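Local coordinates for protein Medium/long-chain acyl-CoA thioesterase YigI (Shewanella oneidensis, PDB 3E8P) that probably hydrolyses medium- and long-chain fatty acyl-CoA thioesters to free fatty acids and coenzyme A, at residues A[17-22]-A[99-104]; A[35-40]-A[73-78]; A[47-52]-A[82-87]; A[130-135]-A[140-145]. All coordinates share one frame; numbering follows the deposited sequence.

Contact 1: residues A[17-22]-A[99-104]; sequences AEVLKR and EELQQR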
loop_
_atom_site.group_PDB
_atom_site.type_symbol
_atom_site.label_atom_id
_atom_site.label_comp_id
_atom_site.label_asym_id
_atom_site.label_seq_id
_atom_site.Cartn_x
_atom_site.Cartn_y
_atom_site.Cartn_z
ATOM N N ALA A 17 -8.333 -31.329 -4.787
ATOM C CA ALA A 17 -8.720 -31.549 -3.398
ATOM C C ALA A 17 -7.626 -32.243 -2.606
ATOM O O ALA A 17 -7.535 -32.080 -1.390
ATOM C CB ALA A 17 -10.002 -32.371 -3.340
ATOM N N GLU A 18 -6.797 -33.019 -3.292
ATOM C CA GLU A 18 -5.725 -33.732 -2.618
ATOM C C GLU A 18 -4.606 -32.776 -2.207
ATOM O O GLU A 18 -4.154 -32.805 -1.062
ATOM C CB GLU A 18 -5.172 -34.839 -3.524
ATOM C CG GLU A 18 -5.114 -36.213 -2.862
ATOM C CD GLU A 18 -4.195 -36.250 -1.649
ATOM O OE1 GLU A 18 -2.967 -36.080 -1.823
ATOM O OE2 GLU A 18 -4.700 -36.450 -0.521
ATOM N N VAL A 19 -4.165 -31.927 -3.135
ATOM C CA VAL A 19 -3.097 -30.978 -2.834
ATOM C C VAL A 19 -3.554 -29.976 -1.782
ATOM O O VAL A 19 -2.774 -29.571 -0.923
ATOM C CB VAL A 19 -2.620 -30.214 -4.099
ATOM C CG1 VAL A 19 -2.154 -31.204 -5.154
ATOM C CG2 VAL A 19 -3.729 -29.334 -4.641
ATOM N N LEU A 20 -4.825 -29.593 -1.847
ATOM C CA LEU A 20 -5.387 -28.647 -0.890
ATOM C C LEU A 20 -5.364 -29.235 0.511
ATOM O O LEU A 20 -4.946 -28.571 1.459
ATOM C CB LEU A 20 -6.824 -28.282 -1.272
ATOM C CG LEU A 20 -7.012 -27.454 -2.545
ATOM C CD1 LEU A 20 -8.471 -27.490 -2.958
ATOM C CD2 LEU A 20 -6.545 -26.024 -2.312
ATOM N N LYS A 21 -5.807 -30.481 0.644
ATOM C CA LYS A 21 -5.822 -31.129 1.948
ATOM C C LYS A 21 -4.397 -31.235 2.482
ATOM O O LYS A 21 -4.156 -31.086 3.681
ATOM C CB LYS A 21 -6.451 -32.525 1.854
ATOM C CG LYS A 21 -6.666 -33.193 3.213
ATOM C CD LYS A 21 -7.309 -34.576 3.095
ATOM C CE LYS A 21 -8.760 -34.503 2.630
ATOM N NZ LYS A 21 -9.410 -35.851 2.632
ATOM N N ARG A 22 -3.455 -31.491 1.581
ATOM C CA ARG A 22 -2.048 -31.603 1.949
ATOM C C ARG A 22 -1.532 -30.235 2.405
ATOM O O ARG A 22 -0.873 -30.124 3.438
ATOM C CB ARG A 22 -1.234 -32.102 0.748
ATOM C CG ARG A 22 0.282 -32.045 0.928
ATOM C CD ARG A 22 0.804 -33.147 1.844
ATOM N NE ARG A 22 2.129 -32.829 2.385
ATOM C CZ ARG A 22 3.221 -32.631 1.652
ATOM N NH1 ARG A 22 3.168 -32.722 0.328
ATOM N NH2 ARG A 22 4.368 -32.323 2.243
ATOM N N GLU A 99 2.752 -33.093 -8.737
ATOM C CA GLU A 99 4.014 -32.381 -8.531
ATOM C C GLU A 99 4.042 -31.024 -9.225
ATOM O O GLU A 99 4.776 -30.123 -8.816
ATOM C CB GLU A 99 5.198 -33.230 -9.010
ATOM C CG GLU A 99 5.246 -33.480 -10.510
ATOM C CD GLU A 99 6.421 -34.359 -10.910
ATOM O OE1 GLU A 99 6.507 -35.497 -10.396
ATOM O OE2 GLU A 99 7.254 -33.913 -11.731
ATOM N N GLU A 100 3.242 -30.890 -10.277
ATOM C CA GLU A 100 3.159 -29.648 -11.034
ATOM C C GLU A 100 2.623 -28.551 -10.107
ATOM O O GLU A 100 2.958 -27.377 -10.251
ATOM C CB GLU A 100 2.237 -29.851 -12.241
ATOM C CG GLU A 100 2.202 -28.715 -13.251
ATOM C CD GLU A 100 1.326 -29.046 -14.456
ATOM O OE1 GLU A 100 0.159 -29.452 -14.253
ATOM O OE2 GLU A 100 1.800 -28.900 -15.606
ATOM N N LEU A 101 1.795 -28.947 -9.146
ATOM C CA LEU A 101 1.237 -28.005 -8.187
ATOM C C LEU A 101 2.127 -27.918 -6.956
ATOM O O LEU A 101 2.135 -26.907 -6.261
ATOM C CB LEU A 101 -0.182 -28.419 -7.779
ATOM C CG LEU A 101 -1.304 -28.001 -8.734
ATOM C CD1 LEU A 101 -2.628 -28.570 -8.259
ATOM C CD2 LEU A 101 -1.376 -26.485 -8.803
ATOM N N GLN A 102 2.878 -28.981 -6.688
ATOM C CA GLN A 102 3.773 -28.989 -5.539
ATOM C C GLN A 102 4.974 -28.095 -5.828
ATOM O O GLN A 102 5.561 -27.513 -4.916
ATOM C CB GLN A 102 4.223 -30.418 -5.213
ATOM C CG GLN A 102 3.109 -31.287 -4.640
ATOM C CD GLN A 102 3.600 -32.642 -4.165
ATOM O OE1 GLN A 102 4.079 -33.457 -4.960
ATOM N NE2 GLN A 102 3.487 -32.888 -2.863
ATOM N N GLN A 103 5.337 -27.993 -7.103
ATOM C CA GLN A 103 6.440 -27.133 -7.503
ATOM C C GLN A 103 5.937 -25.701 -7.381
ATOM O O GLN A 103 6.699 -24.779 -7.082
ATOM C CB GLN A 103 6.855 -27.426 -8.943
ATOM C CG GLN A 103 7.598 -28.745 -9.104
ATOM C CD GLN A 103 7.942 -29.049 -10.547
ATOM O OE1 GLN A 103 8.489 -28.202 -11.258
ATOM N NE2 GLN A 103 7.628 -30.266 -10.990
ATOM N N ARG A 104 4.640 -25.527 -7.611
ATOM C CA ARG A 104 4.013 -24.218 -7.508
ATOM C C ARG A 104 4.031 -23.769 -6.053
ATOM O O ARG A 104 4.369 -22.628 -5.750
ATOM C CB ARG A 104 2.568 -24.279 -8.007
ATOM C CG ARG A 104 2.425 -24.331 -9.516
ATOM C CD ARG A 104 2.700 -22.980 -10.141
ATOM N NE ARG A 104 2.460 -22.974 -11.581
ATOM C CZ ARG A 104 1.883 -21.971 -12.235
ATOM N NH1 ARG A 104 1.483 -20.893 -11.574
ATOM N NH2 ARG A 104 1.696 -22.046 -13.546
#
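The helical turns 17-22 and 99-104 come closest in backbone at Val19 and Leu101, whose CA atoms lie 7.5 Å apart, in a helix-helix packing of helix 14-29 on helix 98-107 at the periphery of the fold. That spacing is bridged by branched aliphatic side chains, and no hydrogen bond crosses between the segments. Val19 sends both methyls toward one atom: its CG2 lies 3.9 Å from Leu101 CD1, and its CG1 is 4.1 Å from the same Leu101 CD1. The fork of the valine thus straddles a single leucine methyl, the two side chains crossing at about a right angle. The leucine continues its chain away from CA (chi2 176°), which carries CD1 out to the valine fork.

One turn further along helix 14-29, and at the very next residue of helix 98-107, the contact changes character. Arg22, bent at chi2 (75°), brings its NH1 to 3.2 Å from Gln102 NE2, at the edge of the guanidinium and in its plane, while the amide plane stands 81° from that of the guanidinium. As modelled, both atoms are donors and no bond forms, so the placing of the amide ends may be doubtful. This more exposed polar pair borders the buried Val19-Leu101 pair.

Around the contact, Leu101 also packs on Trp96 and on Val90 of helix 70-90, and Leu20 rests on Ile46. Arg104 touches Phe86 and Leu89 of helix 70-90 and hydrogen-bonds to Asn137 and to the Val163 carbonyl, tying helix 98-107 to the loop of hairpin 125-148 and to the end of the chain.

Contact 2: residues A[35-40]-A[73-78]; sequences NLLGLD and TATVLD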
loop_
_atom_site.group_PDB
_atom_site.type_symbol
_atom_site.label_atom_id
_atom_site.label_comp_id
_atom_site.label_asym_id
_atom_site.label_seq_id
_atom_site.Cartn_x
_atom_site.Cartn_y
_atom_site.Cartn_z
ATOM N N ASN A 35 2.308 -22.517 15.014
ATOM C CA ASN A 35 2.165 -23.300 16.229
ATOM C C ASN A 35 2.491 -22.449 17.453
ATOM O O ASN A 35 1.991 -22.704 18.544
ATOM C CB ASN A 35 3.056 -24.547 16.167
ATOM C CG ASN A 35 2.599 -25.537 15.095
ATOM O OD1 ASN A 35 1.405 -25.747 14.904
ATOM N ND2 ASN A 35 3.549 -26.154 14.402
ATOM N N LEU A 36 3.312 -21.424 17.272
ATOM C CA LEU A 36 3.660 -20.545 18.384
ATOM C C LEU A 36 2.486 -19.621 18.696
ATOM O O LEU A 36 2.218 -19.317 19.854
ATOM C CB LEU A 36 4.891 -19.704 18.041
ATOM C CG LEU A 36 5.333 -18.707 19.117
ATOM C CD1 LEU A 36 5.988 -19.446 20.292
ATOM C CD2 LEU A 36 6.318 -17.722 18.510
ATOM N N LEU A 37 1.794 -19.175 17.653
ATOM C CA LEU A 37 0.653 -18.284 17.820
ATOM C C LEU A 37 -0.657 -19.028 18.061
ATOM O O LEU A 37 -1.530 -18.533 18.768
ATOM C CB LEU A 37 0.498 -17.368 16.593
ATOM C CG LEU A 37 1.264 -16.039 16.598
ATOM C CD1 LEU A 37 2.741 -16.297 16.824
ATOM C CD2 LEU A 37 1.052 -15.307 15.271
ATOM N N GLY A 38 -0.778 -20.213 17.468
ATOM C CA GLY A 38 -1.989 -21.006 17.606
ATOM C C GLY A 38 -2.909 -20.773 16.413
ATOM O O GLY A 38 -4.126 -20.919 16.505
ATOM N N LEU A 39 -2.317 -20.394 15.288
ATOM C CA LEU A 39 -3.070 -20.128 14.068
ATOM C C LEU A 39 -3.609 -21.440 13.482
ATOM O O LEU A 39 -2.856 -22.393 13.293
ATOM C CB LEU A 39 -2.155 -19.394 13.079
ATOM C CG LEU A 39 -2.687 -18.867 11.749
ATOM C CD1 LEU A 39 -1.768 -17.774 11.232
ATOM C CD2 LEU A 39 -2.774 -20.003 10.754
ATOM N N ASP A 40 -4.917 -21.486 13.215
ATOM C CA ASP A 40 -5.564 -22.690 12.675
ATOM C C ASP A 40 -6.250 -22.532 11.317
ATOM O O ASP A 40 -6.895 -21.519 11.046
ATOM C CB ASP A 40 -6.627 -23.199 13.649
ATOM C CG ASP A 40 -6.064 -23.554 15.002
ATOM O OD1 ASP A 40 -6.869 -23.899 15.889
ATOM O OD2 ASP A 40 -4.828 -23.495 15.183
ATOM N N THR A 73 -2.518 -9.584 13.705
ATOM C CA THR A 73 -3.510 -9.286 12.678
ATOM C C THR A 73 -2.851 -9.356 11.295
ATOM O O THR A 73 -3.400 -9.954 10.372
ATOM C CB THR A 73 -4.118 -7.898 12.908
ATOM O OG1 THR A 73 -4.817 -7.892 14.160
ATOM C CG2 THR A 73 -5.076 -7.550 11.802
ATOM N N ALA A 74 -1.668 -8.764 11.169
ATOM C CA ALA A 74 -0.937 -8.778 9.905
ATOM C C ALA A 74 -0.523 -10.199 9.529
ATOM O O ALA A 74 -0.558 -10.565 8.360
ATOM C CB ALA A 74 0.288 -7.887 10.003
ATOM N N THR A 75 -0.141 -11.003 10.522
ATOM C CA THR A 75 0.272 -12.389 10.273
ATOM C C THR A 75 -0.892 -13.197 9.695
ATOM O O THR A 75 -0.737 -13.898 8.687
ATOM C CB THR A 75 0.777 -13.077 11.582
ATOM O OG1 THR A 75 1.961 -12.416 12.035
ATOM C CG2 THR A 75 1.115 -14.539 11.336
ATOM N N VAL A 76 -2.061 -13.080 10.320
ATOM C CA VAL A 76 -3.249 -13.803 9.859
ATOM C C VAL A 76 -3.687 -13.372 8.457
ATOM O O VAL A 76 -3.979 -14.202 7.604
ATOM C CB VAL A 76 -4.442 -13.600 10.823
ATOM C CG1 VAL A 76 -5.678 -14.334 10.292
ATOM C CG2 VAL A 76 -4.075 -14.100 12.203
ATOM N N LEU A 77 -3.723 -12.067 8.218
ATOM C CA LEU A 77 -4.138 -11.564 6.916
ATOM C C LEU A 77 -3.220 -12.043 5.795
ATOM O O LEU A 77 -3.695 -12.360 4.703
ATOM C CB LEU A 77 -4.197 -10.034 6.932
ATOM C CG LEU A 77 -5.307 -9.414 7.787
ATOM C CD1 LEU A 77 -5.064 -7.917 7.953
ATOM C CD2 LEU A 77 -6.644 -9.660 7.135
ATOM N N ASP A 78 -1.915 -12.102 6.061
ATOM C CA ASP A 78 -0.943 -12.545 5.049
ATOM C C ASP A 78 -1.116 -14.026 4.710
ATOM O O ASP A 78 -1.081 -14.418 3.539
ATOM C CB ASP A 78 0.499 -12.310 5.522
ATOM C CG ASP A 78 1.522 -12.558 4.413
ATOM O OD1 ASP A 78 2.697 -12.836 4.724
ATOM O OD2 ASP A 78 1.152 -12.463 3.220
#
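Leu37 and Thr75 meet tip to tip where the end of helix 32-37 overlies helix 70-90, the long helix that the antiparallel sheet of a hot-dog fold wraps. The closest approach is methyl to methyl, Leu37 CD2 to Thr75 CG2 at 4.0 Å. Thr75 presents carbon here because its hydroxyl lies beside the backbone N (chi1 -65°), which leaves CG2 anti to N and directed at the leucines.

Leu39 fits less closely: its CD1 is 4.3 Å from Thr75 CG2 and 4.4 Å from Val76 CG2, lying over both helix residues without pressing on either. The space around these four buried side chains is completed by Ile53 and Val51 of strand 49-54, and by Phe33 of the second subunit, which packs on Leu37. The looser side is that of Asn35, which is exposed, and of Leu36, which is partly exposed and packs on Leu36 of the second subunit.

Between the two leucines Gly38, the first residue beyond the helix, has a positive phi of 96°; a CB there would run into the carbonyl O of Leu37. The hydroxyl turned away from the leucines is not left without a mate, for Thr75 OG1 hydrogen-bonds to Gly71 O one turn back.

Contact 3: residues A[47-52]-A[82-87]; sequences DGVEVA and GLTAFA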
loop_
_atom_site.group_PDB
_atom_site.type_symbol
_atom_site.label_atom_id
_atom_site.label_comp_id
_atom_site.label_asym_id
_atom_site.label_seq_id
_atom_site.Cartn_x
_atom_site.Cartn_y
_atom_site.Cartn_z
ATOM N N ASP A 47 -13.002 -22.998 -2.866
ATOM C CA ASP A 47 -13.710 -21.725 -2.727
ATOM C C ASP A 47 -12.751 -20.694 -2.147
ATOM O O ASP A 47 -12.635 -19.579 -2.653
ATOM C CB ASP A 47 -14.907 -21.869 -1.787
ATOM C CG ASP A 47 -15.977 -22.788 -2.337
ATOM O OD1 ASP A 47 -16.891 -23.157 -1.566
ATOM O OD2 ASP A 47 -15.910 -23.134 -3.537
ATOM N N GLY A 48 -12.067 -21.085 -1.078
ATOM C CA GLY A 48 -11.127 -20.196 -0.426
ATOM C C GLY A 48 -10.602 -20.783 0.868
ATOM O O GLY A 48 -10.430 -21.993 0.986
ATOM N N VAL A 49 -10.361 -19.931 1.854
ATOM C CA VAL A 49 -9.835 -20.404 3.119
ATOM C C VAL A 49 -10.426 -19.672 4.311
ATOM O O VAL A 49 -10.828 -18.520 4.214
ATOM C CB VAL A 49 -8.308 -20.219 3.183
ATOM C CG1 VAL A 49 -7.969 -18.730 3.098
ATOM C CG2 VAL A 49 -7.758 -20.813 4.481
ATOM N N GLU A 50 -10.479 -20.362 5.440
ATOM C CA GLU A 50 -10.960 -19.767 6.665
ATOM C C GLU A 50 -9.871 -20.048 7.675
ATOM O O GLU A 50 -9.506 -21.207 7.909
ATOM C CB GLU A 50 -12.278 -20.398 7.106
ATOM C CG GLU A 50 -12.710 -20.001 8.513
ATOM C CD GLU A 50 -14.206 -20.175 8.737
ATOM O OE1 GLU A 50 -14.657 -20.098 9.903
ATOM O OE2 GLU A 50 -14.930 -20.377 7.736
ATOM N N VAL A 51 -9.331 -18.977 8.244
ATOM C CA VAL A 51 -8.280 -19.081 9.235
ATOM C C VAL A 51 -8.821 -18.543 10.546
ATOM O O VAL A 51 -9.517 -17.525 10.570
ATOM C CB VAL A 51 -7.031 -18.267 8.817
ATOM C CG1 VAL A 51 -6.001 -18.267 9.924
ATOM C CG2 VAL A 51 -6.427 -18.868 7.559
ATOM N N ALA A 52 -8.511 -19.240 11.632
ATOM C CA ALA A 52 -8.961 -18.829 12.951
ATOM C C ALA A 52 -7.811 -18.916 13.938
ATOM O O ALA A 52 -6.880 -19.708 13.767
ATOM C CB ALA A 52 -10.110 -19.707 13.414
ATOM N N GLY A 82 -2.154 -15.766 1.202
ATOM C CA GLY A 82 -1.345 -16.744 0.498
ATOM C C GLY A 82 -2.145 -17.975 0.115
ATOM O O GLY A 82 -2.079 -18.432 -1.018
ATOM N N LEU A 83 -2.902 -18.507 1.067
ATOM C CA LEU A 83 -3.728 -19.683 0.826
ATOM C C LEU A 83 -4.846 -19.382 -0.179
ATOM O O LEU A 83 -5.215 -20.244 -0.985
ATOM C CB LEU A 83 -4.304 -20.194 2.153
ATOM C CG LEU A 83 -3.246 -20.806 3.086
ATOM C CD1 LEU A 83 -3.796 -21.010 4.498
ATOM C CD2 LEU A 83 -2.788 -22.126 2.490
ATOM N N THR A 84 -5.367 -18.157 -0.138
ATOM C CA THR A 84 -6.424 -17.732 -1.054
ATOM C C THR A 84 -5.831 -17.696 -2.461
ATOM O O THR A 84 -6.445 -18.143 -3.428
ATOM C CB THR A 84 -6.942 -16.300 -0.711
ATOM O OG1 THR A 84 -7.513 -16.286 0.612
ATOM C CG2 THR A 84 -7.986 -15.834 -1.756
ATOM N N ALA A 85 -4.624 -17.157 -2.560
ATOM C CA ALA A 85 -3.943 -17.055 -3.835
ATOM C C ALA A 85 -3.680 -18.442 -4.414
ATOM O O ALA A 85 -3.930 -18.675 -5.592
ATOM C CB ALA A 85 -2.634 -16.290 -3.665
ATOM N N PHE A 86 -3.189 -19.358 -3.587
ATOM C CA PHE A 86 -2.882 -20.717 -4.037
ATOM C C PHE A 86 -4.137 -21.492 -4.458
ATOM O O PHE A 86 -4.106 -22.255 -5.415
ATOM C CB PHE A 86 -2.134 -21.494 -2.936
ATOM C CG PHE A 86 -1.521 -22.787 -3.412
ATOM C CD1 PHE A 86 -0.453 -22.781 -4.308
ATOM C CD2 PHE A 86 -2.023 -24.012 -2.981
ATOM C CE1 PHE A 86 0.110 -23.976 -4.771
ATOM C CE2 PHE A 86 -1.469 -25.215 -3.438
ATOM C CZ PHE A 86 -0.402 -25.194 -4.334
ATOM N N ALA A 87 -5.240 -21.297 -3.746
ATOM C CA ALA A 87 -6.482 -21.979 -4.089
ATOM C C ALA A 87 -6.976 -21.477 -5.449
ATOM O O ALA A 87 -7.467 -22.252 -6.263
ATOM C CB ALA A 87 -7.529 -21.728 -3.018
#
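Val49 packs onto Leu83 and Thr84, joining a strand of the wrapping sheet to the central helix 70-90 in the arrangement that defines the hot-dog fold. Its conformation decides which branch meets which residue. With chi1 at 63°, CG1 sits in the crowded position between backbone N and carbonyl carbon and CG2 stands anti to the N; both methyls touch Leu83, and CG1 alone also reaches Thr84. CG1 is 3.5 Å from Thr84 OG1 and 4.1 Å from Leu83 CB. The other branch, Val49 CG2, reaches Leu83 CD1 at 4.0 Å.

The stem is engaged as well, since Val49 CB lies 4.1 Å from Leu83 CB, and valine and leucine cross at about a right angle. Leu83 takes the common helical shape, CG anti to the carbonyl carbon and CD1 extended beyond it (chi2 167°); this brings CD1 to CG2 of the valine. Its other surroundings are Ile41, Val23 and Phe27, so it links sheet, central helix and helix 14-29.

Thr84 is turned so that its two branches serve different strands. OG1, although in touch with the valine methyl, finds its polar partner in the Val80 carbonyl within the helix, which allows a hydroxyl to lie buried against carbon. CG2, anti to the backbone N, faces the next strand of the sheet, 3.5 Å from Ser131 C. Tyr44 packs on Val49, and its OH hydrogen-bonds to Leu83 O.

Contact 4: residues A[130-135]-A[140-145]; sequences GSVIRA and SVCRME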
loop_
_atom_site.group_PDB
_atom_site.type_symbol
_atom_site.label_atom_id
_atom_site.label_comp_id
_atom_site.label_asym_id
_atom_site.label_seq_id
_atom_site.Cartn_x
_atom_site.Cartn_y
_atom_site.Cartn_z
ATOM N N GLY A 130 -10.674 -14.426 2.738
ATOM C CA GLY A 130 -10.182 -13.577 1.674
ATOM C C GLY A 130 -10.756 -13.982 0.335
ATOM O O GLY A 130 -11.607 -14.868 0.263
ATOM N N SER A 131 -10.296 -13.319 -0.721
ATOM C CA SER A 131 -10.733 -13.619 -2.071
ATOM C C SER A 131 -9.719 -13.057 -3.048
ATOM O O SER A 131 -8.938 -12.149 -2.725
ATOM C CB SER A 131 -12.126 -13.033 -2.354
ATOM O OG SER A 131 -12.130 -11.614 -2.291
ATOM N N VAL A 132 -9.734 -13.619 -4.246
ATOM C CA VAL A 132 -8.826 -13.235 -5.310
ATOM C C VAL A 132 -9.466 -12.113 -6.106
ATOM O O VAL A 132 -10.598 -12.251 -6.559
ATOM C CB VAL A 132 -8.567 -14.442 -6.248
ATOM C CG1 VAL A 132 -7.619 -14.049 -7.386
ATOM C CG2 VAL A 132 -7.997 -15.606 -5.440
ATOM N N ILE A 133 -8.768 -10.992 -6.264
ATOM C CA ILE A 133 -9.338 -9.900 -7.039
ATOM C C ILE A 133 -8.667 -9.829 -8.404
ATOM O O ILE A 133 -9.151 -9.167 -9.316
ATOM C CB ILE A 133 -9.254 -8.545 -6.291
ATOM C CG1 ILE A 133 -7.812 -8.214 -5.906
ATOM C CG2 ILE A 133 -10.126 -8.613 -5.033
ATOM C CD1 ILE A 133 -7.667 -6.801 -5.361
ATOM N N ARG A 134 -7.553 -10.538 -8.536
ATOM C CA ARG A 134 -6.826 -10.623 -9.796
ATOM C C ARG A 134 -6.099 -11.956 -9.792
ATOM O O ARG A 134 -5.153 -12.145 -9.035
ATOM C CB ARG A 134 -5.814 -9.489 -9.950
ATOM C CG ARG A 134 -4.819 -9.748 -11.066
ATOM C CD ARG A 134 -3.943 -8.558 -11.337
ATOM N NE ARG A 134 -2.879 -8.872 -12.284
ATOM C CZ ARG A 134 -2.187 -7.954 -12.951
ATOM N NH1 ARG A 134 -2.455 -6.667 -12.779
ATOM N NH2 ARG A 134 -1.222 -8.320 -13.787
ATOM N N ALA A 135 -6.548 -12.881 -10.632
ATOM C CA ALA A 135 -5.936 -14.203 -10.697
ATOM C C ALA A 135 -4.915 -14.258 -11.821
ATOM O O ALA A 135 -5.151 -13.731 -12.898
ATOM C CB ALA A 135 -7.012 -15.259 -10.906
ATOM N N SER A 140 -0.812 -13.054 -8.329
ATOM C CA SER A 140 -2.215 -12.878 -7.954
ATOM C C SER A 140 -2.351 -11.825 -6.853
ATOM O O SER A 140 -1.493 -11.724 -5.969
ATOM C CB SER A 140 -2.818 -14.190 -7.443
ATOM O OG SER A 140 -2.907 -15.144 -8.481
ATOM N N VAL A 141 -3.423 -11.038 -6.919
ATOM C CA VAL A 141 -3.694 -10.028 -5.906
ATOM C C VAL A 141 -4.943 -10.470 -5.153
ATOM O O VAL A 141 -5.908 -10.931 -5.761
ATOM C CB VAL A 141 -3.917 -8.631 -6.526
ATOM C CG1 VAL A 141 -4.068 -7.583 -5.411
ATOM C CG2 VAL A 141 -2.733 -8.261 -7.413
ATOM N N CYS A 142 -4.914 -10.346 -3.829
ATOM C CA CYS A 142 -6.036 -10.757 -2.993
ATOM C C CYS A 142 -6.454 -9.731 -1.948
ATOM O O CYS A 142 -5.678 -8.852 -1.570
ATOM C CB CYS A 142 -5.686 -12.043 -2.247
ATOM S SG CYS A 142 -5.144 -13.402 -3.287
ATOM N N ARG A 143 -7.695 -9.864 -1.487
ATOM C CA ARG A 143 -8.222 -9.013 -0.432
ATOM C C ARG A 143 -8.460 -9.923 0.777
ATOM O O ARG A 143 -8.975 -11.031 0.636
ATOM C CB ARG A 143 -9.535 -8.354 -0.861
ATOM C CG ARG A 143 -9.335 -7.008 -1.533
ATOM C CD ARG A 143 -10.634 -6.248 -1.721
ATOM N NE ARG A 143 -10.373 -4.857 -2.089
ATOM C CZ ARG A 143 -11.316 -3.956 -2.355
ATOM N NH1 ARG A 143 -12.599 -4.291 -2.297
ATOM N NH2 ARG A 143 -10.967 -2.717 -2.676
HETATM N N MSE A 144 -8.066 -9.472 1.961
HETATM C CA MSE A 144 -8.255 -10.278 3.156
HETATM C C MSE A 144 -9.072 -9.506 4.168
HETATM O O MSE A 144 -9.155 -8.284 4.111
HETATM C CB MSE A 144 -6.911 -10.658 3.782
HETATM C CG MSE A 144 -5.990 -11.440 2.872
HETATM SE SE MSE A 144 -5.140 -10.303 1.507
HETATM C CE MSE A 144 -3.511 -9.902 2.426
ATOM N N GLU A 145 -9.640 -10.225 5.120
ATOM C CA GLU A 145 -10.464 -9.604 6.133
ATOM C C GLU A 145 -10.388 -10.394 7.431
ATOM O O GLU A 145 -10.416 -11.626 7.427
ATOM C CB GLU A 145 -11.905 -9.544 5.609
ATOM C CG GLU A 145 -12.981 -9.391 6.638
ATOM C CD GLU A 145 -13.234 -10.658 7.440
ATOM O OE1 GLU A 145 -13.285 -11.766 6.853
ATOM O OE2 GLU A 145 -13.400 -10.533 8.668
#
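Ile133 and Arg134 both face Val141, forming a classic beta bulge in the antiparallel hairpin of strands 125-134 and 139-148. Val141 O takes two bonds from the same face of its plane, from Ile133 N at 2.9 Å and from Arg134 N at 3.2 Å, and beyond the bulge the register has moved by one residue.

The extra residue spreads its side chain along the partner strand. Ile133 CB starts 4.1 Å from Val141 O. With chi1 at 56°, CG1 lies between the backbone N and carbonyl carbon and passes only 3.3 Å from Val141 O; CD1 then ends 3.7 Å from Val141 CG1. The other branch, CG2, rests 3.9 Å from Arg143 CG, isoleucine and arginine crossing at about a right angle. With an alanine here, the Val141 methyl and the Arg143 methylenes would probably lose their cover, and the arginine stem would be freer to turn.

The face bearing Arg134, Val141 and Arg143, with Ile133 beside it, meets the third subunit: Leu118 of that chain packs on Ile133, Arg134 NH1 hydrogen-bonds to its Tyr117 O, and Arg143 makes a cation-pi contact with its Phe156. On the other face Val132 and Cys142 turn toward helix 70-90, touching Thr84 and Ala85. Before the bulge the pairing is regular, Ser131 and Arg143 exchanging two backbone bonds, and Arg143 N meets Ser131 O at 2.9 Å, nearly in line with the carbonyl.

In the fold
Helix 70-90 is the common element: contacts 2 and 3 use successive lengths of it, their centres about 13 Å apart, and contact 4 lies against it from the sheet. Along the chain the segments of contacts 2 and 3 alternate, both fall between the two halves of contact 1, and contact 4 follows last. Contacts 3 and 4 are closest, with centres about 9 Å apart, since strands 49-54 and 125-134 are neighbours in one sheet. Contact 1 is peripheral, about 22 Å from contact 2 between centres, and touches contact 3 through Phe86. Contacts 1 and 3 lie within one subunit, whereas contacts 2 and 4 also reach neighbouring subunits of the four-chain assembly.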